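Local coordinates for protein putative type 11 methyltransferase (PDB 3I9F) that probably transfers methyl groups from S-adenosylmethionine and binds zinc ions in the crystal, at residues R107-T118 with F146-L157. Residues are numbered along the deposited sequence; the frame is centred on the assembly and turned at random.
Sequences RVIIIDWRKENT and FNPTPYHFGLVL
Ile-110 packs against Leu-155 and Leu-157, and Val-108 meets Leu-157, on one face of the antiparallel strand pair 107-113 and 152-157. Here the parallel part of the Rossmann-like methyltransferase sheet gives way to its antiparallel end, and branched aliphatic side chains suit a face covered by helix 130-136. On the other face, where helix 10-14 covers Ile-109, Val-156 and Phe-146, Ile-111 CG1 lies 3.9 Å from Phe-146 CZ. Gly-154 has no side chain, so one face of the Phe-146 ring comes down on the strand, with Gly-154 CA 3.5 Å above the ring plane, offset toward the rim. Paired backbone bonds join Val-108 to Leu-157, Ile-110 to Leu-155 and Asp-112 to Phe-153. Farther along, His-152 NE2 sits over the Trp-113 ring, 3.3 Å from CE2, the two planes inclined at 38°. Thr-149 OG1 shares a hydrogen bond with His-152 ND1, which should help hold the imidazole's rotation. Asp-112 OD2 turns to Tyr-133 and His-86. At the polar edge Arg-114, extended from CG to NE (chi2 -172°), gathers oxygens: NE donates to Pro-150 O (3.0 Å), while His-152 O lies over the guanidinium face. NH1 reaches Asn-147 OD1 at 3.2 Å, nearly straight at 171°, from above the amide plane.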
loop_
_atom_site.group_PDB
_atom_site.type_symbol
_atom_site.label_atom_id
_atom_site.label_comp_id
_atom_site.label_asym_id
_atom_site.label_seq_id
_atom_site.Cartn_x
_atom_site.Cartn_y
_atom_site.Cartn_z
ATOM N N ARG B 107 19.887 2.971 1.589
ATOM C CA ARG B 107 20.485 3.073 2.919
ATOM C C ARG B 107 19.492 2.622 4.010
ATOM O O ARG B 107 18.303 2.917 3.939
ATOM C CB ARG B 107 20.888 4.546 3.191
ATOM C CG ARG B 107 22.368 4.944 3.022
ATOM C CD ARG B 107 23.019 4.324 1.851
ATOM N NE ARG B 107 24.332 4.868 1.563
ATOM C CZ ARG B 107 25.087 4.481 0.534
ATOM N NH1 ARG B 107 26.270 5.053 0.336
ATOM N NH2 ARG B 107 24.669 3.532 -0.298
ATOM N N VAL B 108 19.993 1.920 5.027
ATOM C CA VAL B 108 19.211 1.610 6.208
ATOM C C VAL B 108 19.671 2.483 7.369
ATOM O O VAL B 108 20.849 2.564 7.645
ATOM C CB VAL B 108 19.361 0.121 6.581
ATOM C CG1 VAL B 108 18.654 -0.185 7.943
ATOM C CG2 VAL B 108 18.825 -0.770 5.426
ATOM N N ILE B 109 18.735 3.133 8.040
ATOM C CA ILE B 109 19.047 3.939 9.206
ATOM C C ILE B 109 18.563 3.238 10.458
ATOM O O ILE B 109 17.377 3.030 10.598
ATOM C CB ILE B 109 18.355 5.322 9.170
ATOM C CG1 ILE B 109 18.647 6.050 7.848
ATOM C CG2 ILE B 109 18.835 6.156 10.317
ATOM C CD1 ILE B 109 17.524 6.979 7.372
ATOM N N ILE B 110 19.481 2.902 11.371
ATOM C CA ILE B 110 19.139 2.373 12.683
ATOM C C ILE B 110 19.297 3.420 13.768
ATOM O O ILE B 110 20.353 4.016 13.901
ATOM C CB ILE B 110 20.066 1.187 13.098
ATOM C CG1 ILE B 110 20.055 0.064 12.047
ATOM C CG2 ILE B 110 19.697 0.655 14.497
ATOM C CD1 ILE B 110 18.722 -0.250 11.475
ATOM N N ILE B 111 18.237 3.632 14.540
ATOM C CA ILE B 111 18.313 4.294 15.829
ATOM C C ILE B 111 17.787 3.332 16.875
ATOM O O ILE B 111 16.741 2.734 16.690
ATOM C CB ILE B 111 17.475 5.574 15.860
ATOM C CG1 ILE B 111 18.004 6.561 14.797
ATOM C CG2 ILE B 111 17.540 6.215 17.233
ATOM C CD1 ILE B 111 17.044 7.712 14.488
ATOM N N ASP B 112 18.528 3.152 17.961
ATOM C CA ASP B 112 18.081 2.341 19.061
ATOM C C ASP B 112 18.819 2.741 20.311
ATOM O O ASP B 112 19.844 3.426 20.243
ATOM C CB ASP B 112 18.320 0.841 18.796
ATOM C CG ASP B 112 17.241 -0.054 19.431
ATOM O OD1 ASP B 112 16.423 0.464 20.231
ATOM O OD2 ASP B 112 17.180 -1.274 19.110
ATOM N N TRP B 113 18.289 2.257 21.434
ATOM C CA TRP B 113 18.790 2.495 22.763
ATOM C C TRP B 113 20.129 1.846 23.032
ATOM O O TRP B 113 20.368 0.758 22.572
ATOM C CB TRP B 113 17.791 1.951 23.760
ATOM C CG TRP B 113 16.507 2.700 23.810
ATOM C CD1 TRP B 113 15.392 2.452 23.080
ATOM C CD2 TRP B 113 16.203 3.829 24.635
ATOM N NE1 TRP B 113 14.395 3.346 23.407
ATOM C CE2 TRP B 113 14.865 4.205 24.356
ATOM C CE3 TRP B 113 16.909 4.531 25.604
ATOM C CZ2 TRP B 113 14.220 5.254 25.017
ATOM C CZ3 TRP B 113 16.274 5.598 26.261
ATOM C CH2 TRP B 113 14.951 5.948 25.958
ATOM N N ARG B 114 21.012 2.491 23.787
ATOM C CA ARG B 114 22.299 1.854 24.064
ATOM C C ARG B 114 22.036 0.659 24.984
ATOM O O ARG B 114 21.100 0.671 25.775
ATOM C CB ARG B 114 23.313 2.798 24.693
ATOM C CG ARG B 114 23.547 4.067 23.917
ATOM C CD ARG B 114 24.700 4.867 24.501
ATOM N NE ARG B 114 24.586 6.311 24.259
ATOM C CZ ARG B 114 25.069 6.978 23.188
ATOM N NH1 ARG B 114 25.705 6.345 22.179
ATOM N NH2 ARG B 114 24.912 8.312 23.116
ATOM N N LYS B 115 22.898 -0.341 24.868
ATOM C CA LYS B 115 22.791 -1.579 25.598
ATOM C C LYS B 115 23.527 -1.458 26.936
ATOM O O LYS B 115 24.514 -2.137 27.189
ATOM C CB LYS B 115 23.378 -2.692 24.727
ATOM C CG LYS B 115 23.070 -4.122 25.177
ATOM C CD LYS B 115 23.844 -5.108 24.315
ATOM C CE LYS B 115 23.259 -6.505 24.302
ATOM N NZ LYS B 115 24.181 -7.462 23.564
ATOM N N GLU B 116 23.037 -0.545 27.763
ATOM C CA GLU B 116 23.510 -0.331 29.132
ATOM C C GLU B 116 22.309 0.130 29.906
ATOM O O GLU B 116 21.272 0.398 29.312
ATOM C CB GLU B 116 24.641 0.703 29.226
ATOM C CG GLU B 116 24.506 1.934 28.317
ATOM C CD GLU B 116 25.688 2.945 28.477
ATOM O OE1 GLU B 116 26.330 3.308 27.440
ATOM O OE2 GLU B 116 25.965 3.367 29.648
ATOM N N ASN B 117 22.411 0.210 31.233
ATOM C CA ASN B 117 21.242 0.640 31.991
ATOM C C ASN B 117 21.219 2.147 32.064
ATOM O O ASN B 117 21.986 2.742 32.788
ATOM C CB ASN B 117 21.157 0.023 33.386
ATOM C CG ASN B 117 19.751 0.224 34.017
ATOM O OD1 ASN B 117 18.837 0.848 33.398
ATOM N ND2 ASN B 117 19.567 -0.312 35.240
ATOM N N THR B 118 20.344 2.751 31.265
ATOM C CA THR B 118 20.208 4.198 31.155
ATOM C C THR B 118 19.005 4.669 31.981
ATOM O O THR B 118 18.648 5.837 31.960
ATOM C CB THR B 118 19.981 4.572 29.720
ATOM O OG1 THR B 118 18.779 3.939 29.262
ATOM C CG2 THR B 118 21.131 4.123 28.887
ATOM N N PHE B 146 26.247 8.075 14.452
ATOM C CA PHE B 146 25.790 9.320 15.066
ATOM C C PHE B 146 25.080 9.041 16.399
ATOM O O PHE B 146 24.675 7.918 16.661
ATOM C CB PHE B 146 24.921 10.129 14.098
ATOM C CG PHE B 146 23.603 9.499 13.773
ATOM C CD1 PHE B 146 22.413 10.013 14.319
ATOM C CD2 PHE B 146 23.529 8.403 12.921
ATOM C CE1 PHE B 146 21.174 9.433 14.019
ATOM C CE2 PHE B 146 22.288 7.821 12.611
ATOM C CZ PHE B 146 21.116 8.329 13.164
ATOM N N ASN B 147 24.990 10.065 17.245
ATOM C CA ASN B 147 24.428 9.947 18.580
ATOM C C ASN B 147 23.218 10.849 18.709
ATOM O O ASN B 147 23.330 11.974 19.186
ATOM C CB ASN B 147 25.470 10.300 19.651
ATOM C CG ASN B 147 26.664 9.322 19.670
ATOM O OD1 ASN B 147 26.498 8.076 19.614
ATOM N ND2 ASN B 147 27.878 9.887 19.776
ATOM N N PRO B 148 22.041 10.341 18.320
ATOM C CA PRO B 148 20.772 11.087 18.381
ATOM C C PRO B 148 20.517 11.706 19.729
ATOM O O PRO B 148 20.016 12.829 19.809
ATOM C CB PRO B 148 19.702 10.000 18.146
ATOM C CG PRO B 148 20.394 8.881 17.551
ATOM C CD PRO B 148 21.825 8.923 17.987
ATOM N N THR B 149 20.797 10.930 20.781
ATOM C CA THR B 149 20.661 11.375 22.150
ATOM C C THR B 149 21.784 10.728 22.952
ATOM O O THR B 149 22.576 9.987 22.403
ATOM C CB THR B 149 19.288 11.010 22.754
ATOM O OG1 THR B 149 19.393 9.780 23.484
ATOM C CG2 THR B 149 18.230 10.916 21.708
ATOM N N PRO B 150 21.872 11.024 24.250
ATOM C CA PRO B 150 22.964 10.438 25.038
ATOM C C PRO B 150 22.648 9.024 25.528
ATOM O O PRO B 150 23.504 8.378 26.165
ATOM C CB PRO B 150 23.112 11.390 26.241
ATOM C CG PRO B 150 21.849 12.289 26.227
ATOM C CD PRO B 150 21.005 11.927 25.039
ATOM N N TYR B 151 21.430 8.554 25.249
ATOM C CA TYR B 151 21.062 7.187 25.541
ATOM C C TYR B 151 20.832 6.324 24.293
ATOM O O TYR B 151 20.536 5.143 24.410
ATOM C CB TYR B 151 19.838 7.228 26.440
ATOM C CG TYR B 151 20.103 8.143 27.601
ATOM C CD1 TYR B 151 21.099 7.827 28.523
ATOM C CD2 TYR B 151 19.402 9.329 27.765
ATOM C CE1 TYR B 151 21.373 8.649 29.591
ATOM C CE2 TYR B 151 19.673 10.180 28.847
ATOM C CZ TYR B 151 20.669 9.834 29.748
ATOM O OH TYR B 151 20.968 10.639 30.824
ATOM N N HIS B 152 21.004 6.894 23.110
ATOM C CA HIS B 152 20.757 6.182 21.860
ATOM C C HIS B 152 21.987 6.181 20.987
ATOM O O HIS B 152 22.811 7.048 21.089
ATOM C CB HIS B 152 19.640 6.846 21.055
ATOM C CG HIS B 152 18.285 6.743 21.677
ATOM N ND1 HIS B 152 17.922 7.463 22.790
ATOM C CD2 HIS B 152 17.186 6.051 21.310
ATOM C CE1 HIS B 152 16.659 7.194 23.103
ATOM N NE2 HIS B 152 16.191 6.332 22.224
ATOM N N PHE B 153 22.105 5.191 20.121
ATOM C CA PHE B 153 23.098 5.208 19.087
ATOM C C PHE B 153 22.356 5.198 17.783
ATOM O O PHE B 153 21.149 5.001 17.762
ATOM C CB PHE B 153 24.084 4.037 19.212
ATOM C CG PHE B 153 23.488 2.691 18.973
ATOM C CD1 PHE B 153 23.708 2.031 17.787
ATOM C CD2 PHE B 153 22.741 2.073 19.949
ATOM C CE1 PHE B 153 23.184 0.805 17.560
ATOM C CE2 PHE B 153 22.214 0.831 19.737
ATOM C CZ PHE B 153 22.435 0.188 18.534
ATOM N N GLY B 154 23.086 5.440 16.705
ATOM C CA GLY B 154 22.518 5.654 15.376
ATOM C C GLY B 154 23.494 5.150 14.329
ATOM O O GLY B 154 24.680 5.389 14.433
ATOM N N LEU B 155 23.009 4.410 13.337
ATOM C CA LEU B 155 23.855 3.948 12.239
ATOM C C LEU B 155 23.201 4.268 10.895
ATOM O O LEU B 155 21.963 4.367 10.787
ATOM C CB LEU B 155 24.092 2.453 12.328
ATOM C CG LEU B 155 24.481 1.838 13.678
ATOM C CD1 LEU B 155 24.218 0.332 13.606
ATOM C CD2 LEU B 155 25.960 2.137 14.069
ATOM N N VAL B 156 24.040 4.487 9.891
ATOM C CA VAL B 156 23.597 4.541 8.536
ATOM C C VAL B 156 24.349 3.404 7.917
ATOM O O VAL B 156 25.541 3.269 8.135
ATOM C CB VAL B 156 23.947 5.865 7.855
ATOM C CG1 VAL B 156 23.450 5.868 6.357
ATOM C CG2 VAL B 156 23.391 7.063 8.672
ATOM N N LEU B 157 23.647 2.580 7.159
ATOM C CA LEU B 157 24.145 1.328 6.691
ATOM C C LEU B 157 23.957 1.292 5.181
ATOM O O LEU B 157 22.943 1.752 4.707
ATOM C CB LEU B 157 23.290 0.228 7.298
ATOM C CG LEU B 157 23.689 -0.585 8.500
ATOM C CD1 LEU B 157 24.129 0.296 9.607
ATOM C CD2 LEU B 157 22.514 -1.451 8.917
#